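Local structure of probable tRNA pseudouridine synthase D (Methanosarcina mazei, 1Z2Z) at residues 154-168 against 386-398. The protein probably catalyses the isomerisation of uridine 13 to pseudouridine in transfer RNAs. Numbering follows the deposited sequence.
Sequences KKTTDEILAQGGVPN and REVLLEVKPKFEA
Val166 and Leu390 pair as antiparallel strands, the Leu390 N-H reaching Val166 O at 2.8 Å, and two residues on Asn168 N donates to Val388 O at 2.7 Å, tilted 22° from the carbonyl plane. Asn168 OD1 packs across Leu390 CD1, its amide turned 69° from the nearby Glu387 carboxylate. Packing is close beside this ladder. Val392 CG2 lies 3.6 Å from Val166 CG1 and against Gly165, while Leu389 sends CD1 and CD2 against Gly164; both glycine backbones, at the end of helix 146-163, have conformations that call for glycine. Ile160 CG2 extends the apolar seam to Pro394, which Tyr429 of helix 423-430 also touches. In a second packed patch, chi1 of 63° brings the Phe396 ring under Lys154, whose CA meets CZ at 3.4 Å, its N above the face toward the rim; Thr157, its OG1 bonded to Leu153 O and Tyr429 OH, approaches obliquely. Replacing Phe396 by alanine is likely to leave Lys154 CB and Thr157 without their apolar neighbour. Toward solvent, only Leu161 against Lys393 and the outer Lys154 chain remain. A helix running through a glycine turn into a two-stranded antiparallel ribbon here joins helix 146-163 to the segment entering the TruD fold's mixed sheet.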
ATOM      1  N   LYS A 154       3.916  19.717  15.698  1.00 61.46           N
ATOM      2  CA  LYS A 154       2.615  20.078  16.245  1.00 61.73           C
ATOM      3  C   LYS A 154       1.703  20.672  15.185  1.00 60.64           C
ATOM      4  O   LYS A 154       0.496  20.430  15.191  1.00 59.81           O
ATOM      5  CB  LYS A 154       2.780  21.067  17.406  1.00 63.04           C
ATOM      6  CG  LYS A 154       1.481  21.351  18.173  1.00 65.37           C
ATOM      7  CD  LYS A 154       0.658  22.475  17.534  1.00 66.47           C
ATOM      8  CE  LYS A 154      -0.815  22.423  17.956  1.00 66.06           C
ATOM      9  NZ  LYS A 154      -1.535  21.258  17.338  1.00 64.89           N
ATOM     10  N   LYS A 155       2.282  21.447  14.277  1.00 60.03           N
ATOM     11  CA  LYS A 155       1.498  22.068  13.222  1.00 60.40           C
ATOM     12  C   LYS A 155       1.047  21.003  12.223  1.00 59.23           C
ATOM     13  O   LYS A 155      -0.132  20.937  11.868  1.00 59.55           O
ATOM     14  CB  LYS A 155       2.316  23.158  12.510  1.00 61.66           C
ATOM     15  CG  LYS A 155       1.525  24.430  12.176  1.00 62.54           C
ATOM     16  CD  LYS A 155       2.286  25.338  11.207  1.00 64.16           C
ATOM     17  CE  LYS A 155       1.584  26.685  10.993  1.00 64.23           C
ATOM     18  NZ  LYS A 155       0.173  26.575  10.515  1.00 64.24           N
ATOM     19  N   THR A 156       1.978  20.159  11.785  1.00 57.63           N
ATOM     20  CA  THR A 156       1.651  19.108  10.829  1.00 56.86           C
ATOM     21  C   THR A 156       0.586  18.191  11.418  1.00 55.54           C
ATOM     22  O   THR A 156      -0.285  17.700  10.703  1.00 55.85           O
ATOM     23  CB  THR A 156       2.888  18.250  10.466  1.00 57.98           C
ATOM     24  OG1 THR A 156       4.007  19.103  10.179  1.00 57.80           O
ATOM     25  CG2 THR A 156       2.590  17.389   9.241  1.00 55.47           C
ATOM     26  N   THR A 157       0.676  17.968  12.726  1.00 54.95           N
ATOM     27  CA  THR A 157      -0.265  17.127  13.470  1.00 54.26           C
ATOM     28  C   THR A 157      -1.639  17.803  13.491  1.00 54.68           C
ATOM     29  O   THR A 157      -2.627  17.229  13.037  1.00 54.23           O
ATOM     30  CB  THR A 157       0.208  16.935  14.937  1.00 53.45           C
ATOM     31  OG1 THR A 157       1.491  16.301  14.950  1.00 51.11           O
ATOM     32  CG2 THR A 157      -0.784  16.092  15.716  1.00 52.79           C
ATOM     33  N   ASP A 158      -1.685  19.026  14.024  1.00 55.11           N
ATOM     34  CA  ASP A 158      -2.920  19.801  14.108  1.00 55.42           C
ATOM     35  C   ASP A 158      -3.746  19.732  12.831  1.00 55.62           C
ATOM     36  O   ASP A 158      -4.926  19.378  12.866  1.00 55.84           O
ATOM     37  CB  ASP A 158      -2.635  21.275  14.418  1.00 56.44           C
ATOM     38  CG  ASP A 158      -3.679  22.213  13.801  1.00 58.93           C
ATOM     39  OD1 ASP A 158      -3.572  22.533  12.592  1.00 58.30           O
ATOM     40  OD2 ASP A 158      -4.621  22.623  14.516  1.00 60.52           O
ATOM     41  N   GLU A 159      -3.142  20.094  11.703  1.00 54.75           N
ATOM     42  CA  GLU A 159      -3.880  20.060  10.451  1.00 54.05           C
ATOM     43  C   GLU A 159      -4.408  18.668  10.226  1.00 54.29           C
ATOM     44  O   GLU A 159      -5.539  18.488   9.774  1.00 54.98           O
ATOM     45  CB  GLU A 159      -3.000  20.491   9.276  1.00 52.90           C
ATOM     46  CG  GLU A 159      -2.883  21.999   9.149  1.00 52.19           C
ATOM     47  CD  GLU A 159      -2.011  22.438   7.994  1.00 52.79           C
ATOM     48  OE1 GLU A 159      -2.302  22.068   6.836  1.00 53.09           O
ATOM     49  OE2 GLU A 159      -1.025  23.163   8.242  1.00 54.58           O
ATOM     50  N   ILE A 160      -3.594  17.675  10.566  1.00 53.80           N
ATOM     51  CA  ILE A 160      -3.993  16.286  10.390  1.00 52.88           C
ATOM     52  C   ILE A 160      -5.183  15.950  11.272  1.00 53.04           C
ATOM     53  O   ILE A 160      -6.214  15.474  10.795  1.00 52.31           O
ATOM     54  CB  ILE A 160      -2.834  15.340  10.715  1.00 50.99           C
ATOM     55  CG1 ILE A 160      -1.775  15.437   9.618  1.00 50.66           C
ATOM     56  CG2 ILE A 160      -3.340  13.921  10.827  1.00 52.32           C
ATOM     57  CD1 ILE A 160      -0.584  14.548   9.841  1.00 49.03           C
ATOM     58  N   LEU A 161      -5.036  16.214  12.561  1.00 54.03           N
ATOM     59  CA  LEU A 161      -6.097  15.939  13.508  1.00 55.06           C
ATOM     60  C   LEU A 161      -7.389  16.604  13.053  1.00 55.00           C
ATOM     61  O   LEU A 161      -8.470  16.034  13.195  1.00 55.10           O
ATOM     62  CB  LEU A 161      -5.691  16.440  14.896  1.00 55.55           C
ATOM     63  CG  LEU A 161      -5.683  15.420  16.046  1.00 56.71           C
ATOM     64  CD1 LEU A 161      -4.995  14.117  15.629  1.00 56.29           C
ATOM     65  CD2 LEU A 161      -4.980  16.036  17.242  1.00 55.43           C
ATOM     66  N   ALA A 162      -7.260  17.801  12.488  1.00 55.66           N
ATOM     67  CA  ALA A 162      -8.404  18.578  12.010  1.00 55.79           C
ATOM     68  C   ALA A 162      -9.014  18.028  10.723  1.00 56.09           C
ATOM     69  O   ALA A 162     -10.235  17.916  10.603  1.00 56.82           O
ATOM     70  CB  ALA A 162      -7.989  20.028  11.801  1.00 54.12           C
ATOM     71  N   GLN A 163      -8.165  17.705   9.757  1.00 56.47           N
ATOM     72  CA  GLN A 163      -8.638  17.178   8.486  1.00 56.83           C
ATOM     73  C   GLN A 163      -9.176  15.760   8.654  1.00 56.44           C
ATOM     74  O   GLN A 163      -9.762  15.190   7.729  1.00 55.79           O
ATOM     75  CB  GLN A 163      -7.508  17.165   7.461  1.00 57.56           C
ATOM     76  CG  GLN A 163      -7.950  16.556   6.156  1.00 61.09           C
ATOM     77  CD  GLN A 163      -6.799  16.231   5.238  1.00 63.35           C
ATOM     78  OE1 GLN A 163      -5.877  15.494   5.610  1.00 63.18           O
ATOM     79  NE2 GLN A 163      -6.851  16.764   4.017  1.00 63.90           N
ATOM     80  N   GLY A 164      -8.961  15.190   9.837  1.00 55.42           N
ATOM     81  CA  GLY A 164      -9.429  13.841  10.101  1.00 55.09           C
ATOM     82  C   GLY A 164      -8.329  12.790  10.049  1.00 54.56           C
ATOM     83  O   GLY A 164      -8.477  11.693  10.586  1.00 54.61           O
ATOM     84  N   GLY A 165      -7.220  13.134   9.404  1.00 54.14           N
ATOM     85  CA  GLY A 165      -6.103  12.215   9.288  1.00 51.66           C
ATOM     86  C   GLY A 165      -5.264  12.569   8.076  1.00 49.85           C
ATOM     87  O   GLY A 165      -5.031  13.751   7.804  1.00 51.68           O
ATOM     88  N   VAL A 166      -4.817  11.555   7.342  1.00 46.19           N
ATOM     89  CA  VAL A 166      -4.011  11.784   6.149  1.00 42.39           C
ATOM     90  C   VAL A 166      -4.750  11.211   4.939  1.00 40.54           C
ATOM     91  O   VAL A 166      -5.546  10.288   5.076  1.00 40.37           O
ATOM     92  CB  VAL A 166      -2.577  11.171   6.314  1.00 40.75           C
ATOM     93  CG1 VAL A 166      -2.013  11.580   7.666  1.00 39.20           C
ATOM     94  CG2 VAL A 166      -2.593   9.666   6.179  1.00 39.00           C
ATOM     95  N   PRO A 167      -4.529  11.778   3.743  1.00 39.73           N
ATOM     96  CA  PRO A 167      -5.216  11.272   2.554  1.00 39.40           C
ATOM     97  C   PRO A 167      -4.970   9.808   2.308  1.00 37.90           C
ATOM     98  O   PRO A 167      -3.892   9.296   2.588  1.00 37.23           O
ATOM     99  CB  PRO A 167      -4.687  12.163   1.426  1.00 38.75           C
ATOM    100  CG  PRO A 167      -3.361  12.612   1.930  1.00 40.15           C
ATOM    101  CD  PRO A 167      -3.621  12.880   3.392  1.00 41.02           C
ATOM    102  N   ASN A 168      -5.983   9.133   1.788  1.00 36.56           N
ATOM    103  CA  ASN A 168      -5.853   7.718   1.517  1.00 35.80           C
ATOM    104  C   ASN A 168      -5.245   7.445   0.145  1.00 34.21           C
ATOM    105  O   ASN A 168      -5.792   6.671  -0.644  1.00 32.78           O
ATOM    106  CB  ASN A 168      -7.209   7.030   1.621  1.00 35.90           C
ATOM    107  CG  ASN A 168      -7.072   5.541   1.805  1.00 38.45           C
ATOM    108  OD1 ASN A 168      -6.645   5.090   2.873  1.00 36.83           O
ATOM    109  ND2 ASN A 168      -7.395   4.761   0.760  1.00 35.14           N
ATOM    110  N   ARG A 386     -13.496   3.675  -3.289  1.00 48.91           N
ATOM    111  CA  ARG A 386     -12.680   3.655  -2.074  1.00 48.43           C
ATOM    112  C   ARG A 386     -12.828   4.924  -1.265  1.00 46.78           C
ATOM    113  O   ARG A 386     -13.059   5.994  -1.820  1.00 47.66           O
ATOM    114  CB  ARG A 386     -11.196   3.476  -2.420  1.00 51.03           C
ATOM    115  CG  ARG A 386     -10.687   2.030  -2.462  1.00 55.73           C
ATOM    116  CD  ARG A 386     -10.490   1.415  -1.057  1.00 58.73           C
ATOM    117  NE  ARG A 386      -9.437   0.392  -1.052  1.00 61.96           N
ATOM    118  CZ  ARG A 386      -9.005  -0.264   0.028  1.00 63.85           C
ATOM    119  NH1 ARG A 386      -9.534  -0.016   1.222  1.00 62.90           N
ATOM    120  NH2 ARG A 386      -8.029  -1.166  -0.086  1.00 63.92           N
ATOM    121  N   GLU A 387     -12.674   4.807   0.049  1.00 45.40           N
ATOM    122  CA  GLU A 387     -12.769   5.960   0.925  1.00 45.39           C
ATOM    123  C   GLU A 387     -11.689   6.966   0.543  1.00 44.97           C
ATOM    124  O   GLU A 387     -10.837   6.688  -0.305  1.00 44.40           O
ATOM    125  CB  GLU A 387     -12.592   5.550   2.385  1.00 48.30           C
ATOM    126  CG  GLU A 387     -11.268   4.861   2.691  1.00 54.04           C
ATOM    127  CD  GLU A 387     -11.271   3.386   2.319  1.00 55.90           C
ATOM    128  OE1 GLU A 387     -12.096   2.630   2.881  1.00 56.89           O
ATOM    129  OE2 GLU A 387     -10.447   2.981   1.470  1.00 58.66           O
ATOM    130  N   VAL A 388     -11.710   8.126   1.190  1.00 44.12           N
ATOM    131  CA  VAL A 388     -10.758   9.189   0.889  1.00 42.29           C
ATOM    132  C   VAL A 388      -9.794   9.521   2.017  1.00 40.96           C
ATOM    133  O   VAL A 388      -8.607   9.691   1.782  1.00 43.00           O
ATOM    134  CB  VAL A 388     -11.514  10.472   0.478  1.00 40.07           C
ATOM    135  CG1 VAL A 388     -10.544  11.606   0.283  1.00 41.96           C
ATOM    136  CG2 VAL A 388     -12.274  10.220  -0.795  1.00 38.58           C
ATOM    137  N   LEU A 389     -10.312   9.632   3.231  1.00 40.07           N
ATOM    138  CA  LEU A 389      -9.501   9.948   4.389  1.00 40.44           C
ATOM    139  C   LEU A 389      -9.036   8.663   5.059  1.00 42.51           C
ATOM    140  O   LEU A 389      -9.773   7.679   5.124  1.00 44.94           O
ATOM    141  CB  LEU A 389     -10.313  10.766   5.384  1.00 40.46           C
ATOM    142  CG  LEU A 389      -9.750  10.878   6.806  1.00 42.32           C
ATOM    143  CD1 LEU A 389      -8.427  11.638   6.794  1.00 42.32           C
ATOM    144  CD2 LEU A 389     -10.756  11.591   7.704  1.00 41.30           C
ATOM    145  N   LEU A 390      -7.810   8.667   5.558  1.00 43.15           N
ATOM    146  CA  LEU A 390      -7.288   7.499   6.230  1.00 43.25           C
ATOM    147  C   LEU A 390      -7.142   7.840   7.707  1.00 44.07           C
ATOM    148  O   LEU A 390      -6.135   8.405   8.126  1.00 45.42           O
ATOM    149  CB  LEU A 390      -5.941   7.116   5.626  1.00 44.15           C
ATOM    150  CG  LEU A 390      -5.416   5.714   5.959  1.00 44.81           C
ATOM    151  CD1 LEU A 390      -4.449   5.277   4.877  1.00 45.08           C
ATOM    152  CD2 LEU A 390      -4.772   5.696   7.332  1.00 44.70           C
ATOM    153  N   GLU A 391      -8.163   7.507   8.488  1.00 43.61           N
ATOM    154  CA  GLU A 391      -8.169   7.778   9.917  1.00 43.72           C
ATOM    155  C   GLU A 391      -6.789   7.536  10.519  1.00 43.74           C
ATOM    156  O   GLU A 391      -6.188   6.479  10.302  1.00 43.42           O
ATOM    157  CB  GLU A 391      -9.215   6.892  10.602  1.00 46.46           C
ATOM    158  CG  GLU A 391      -9.217   6.936  12.131  1.00 48.87           C
ATOM    159  CD  GLU A 391      -9.726   8.248  12.691  1.00 51.13           C
ATOM    160  OE1 GLU A 391      -9.708   8.415  13.933  1.00 52.75           O
ATOM    161  OE2 GLU A 391     -10.147   9.111  11.892  1.00 51.44           O
ATOM    162  N   VAL A 392      -6.297   8.535  11.252  1.00 43.28           N
ATOM    163  CA  VAL A 392      -4.998   8.495  11.927  1.00 44.28           C
ATOM    164  C   VAL A 392      -4.907   9.606  12.970  1.00 44.47           C
ATOM    165  O   VAL A 392      -5.228  10.757  12.691  1.00 46.05           O
ATOM    166  CB  VAL A 392      -3.809   8.674  10.934  1.00 43.91           C
ATOM    167  CG1 VAL A 392      -3.578   7.403  10.152  1.00 44.80           C
ATOM    168  CG2 VAL A 392      -4.088   9.803   9.974  1.00 44.81           C
ATOM    169  N   LYS A 393      -4.473   9.258  14.173  1.00 46.21           N
ATOM    170  CA  LYS A 393      -4.327  10.237  15.244  1.00 47.77           C
ATOM    171  C   LYS A 393      -2.953  10.058  15.881  1.00 48.52           C
ATOM    172  O   LYS A 393      -2.835   9.569  17.004  1.00 47.99           O
ATOM    173  CB  LYS A 393      -5.425  10.040  16.291  1.00 50.13           C
ATOM    174  CG  LYS A 393      -5.385  11.047  17.422  1.00 50.59           C
ATOM    175  CD  LYS A 393      -6.659  11.009  18.237  1.00 51.24           C
ATOM    176  CE  LYS A 393      -6.651  12.154  19.215  1.00 52.32           C
ATOM    177  NZ  LYS A 393      -6.237  13.386  18.483  1.00 50.44           N
ATOM    178  N   PRO A 394      -1.895  10.465  15.164  1.00 49.90           N
ATOM    179  CA  PRO A 394      -0.507  10.357  15.620  1.00 52.16           C
ATOM    180  C   PRO A 394      -0.137  11.157  16.857  1.00 54.04           C
ATOM    181  O   PRO A 394      -0.853  12.074  17.253  1.00 54.18           O
ATOM    182  CB  PRO A 394       0.293  10.776  14.388  1.00 52.48           C
ATOM    183  CG  PRO A 394      -0.610  11.750  13.717  1.00 51.58           C
ATOM    184  CD  PRO A 394      -1.959  11.094  13.833  1.00 50.63           C
ATOM    185  N   LYS A 395       0.985  10.775  17.465  1.00 56.62           N
ATOM    186  CA  LYS A 395       1.522  11.418  18.664  1.00 58.95           C
ATOM    187  C   LYS A 395       3.025  11.623  18.438  1.00 60.60           C
ATOM    188  O   LYS A 395       3.804  10.674  18.502  1.00 60.25           O
ATOM    189  CB  LYS A 395       1.285  10.520  19.884  1.00 58.87           C
ATOM    190  CG  LYS A 395      -0.190  10.262  20.186  1.00 60.07           C
ATOM    191  CD  LYS A 395      -0.402   9.134  21.207  1.00 60.69           C
ATOM    192  CE  LYS A 395      -0.147   7.750  20.596  1.00 61.88           C
ATOM    193  NZ  LYS A 395      -0.394   6.614  21.543  1.00 59.80           N
ATOM    194  N   PHE A 396       3.423  12.865  18.170  1.00 63.27           N
ATOM    195  CA  PHE A 396       4.824  13.181  17.907  1.00 64.28           C
ATOM    196  C   PHE A 396       5.656  13.402  19.166  1.00 63.53           C
ATOM    197  O   PHE A 396       5.128  13.569  20.266  1.00 62.92           O
ATOM    198  CB  PHE A 396       4.914  14.409  16.993  1.00 67.31           C
ATOM    199  CG  PHE A 396       4.345  15.653  17.601  1.00 70.72           C
ATOM    200  CD1 PHE A 396       5.131  16.468  18.409  1.00 71.92           C
ATOM    201  CD2 PHE A 396       3.007  15.985  17.409  1.00 71.33           C
ATOM    202  CE1 PHE A 396       4.594  17.592  19.026  1.00 73.20           C
ATOM    203  CE2 PHE A 396       2.459  17.104  18.020  1.00 72.87           C
ATOM    204  CZ  PHE A 396       3.254  17.913  18.830  1.00 73.37           C
ATOM    205  N   GLU A 397       6.970  13.402  18.974  1.00 63.28           N
ATOM    206  CA  GLU A 397       7.946  13.570  20.042  1.00 62.10           C
ATOM    207  C   GLU A 397       9.244  14.008  19.359  1.00 60.84           C
ATOM    208  O   GLU A 397       9.870  13.223  18.645  1.00 60.98           O
ATOM    209  CB  GLU A 397       8.144  12.227  20.758  1.00 63.64           C
ATOM    210  CG  GLU A 397       9.247  12.180  21.815  1.00 64.91           C
ATOM    211  CD  GLU A 397       8.818  12.779  23.141  1.00 65.51           C
ATOM    212  OE1 GLU A 397       7.729  12.414  23.636  1.00 64.73           O
ATOM    213  OE2 GLU A 397       9.580  13.598  23.694  1.00 65.64           O
ATOM    214  N   ALA A 398       9.639  15.261  19.561  1.00 58.97           N
ATOM    215  CA  ALA A 398      10.853  15.768  18.939  1.00 57.26           C
ATOM    216  C   ALA A 398      12.001  15.795  19.925  1.00 56.26           C
ATOM    217  O   ALA A 398      11.822  15.549  21.120  1.00 55.62           O
ATOM    218  CB  ALA A 398      10.620  17.159  18.374  1.00 57.28           C
TER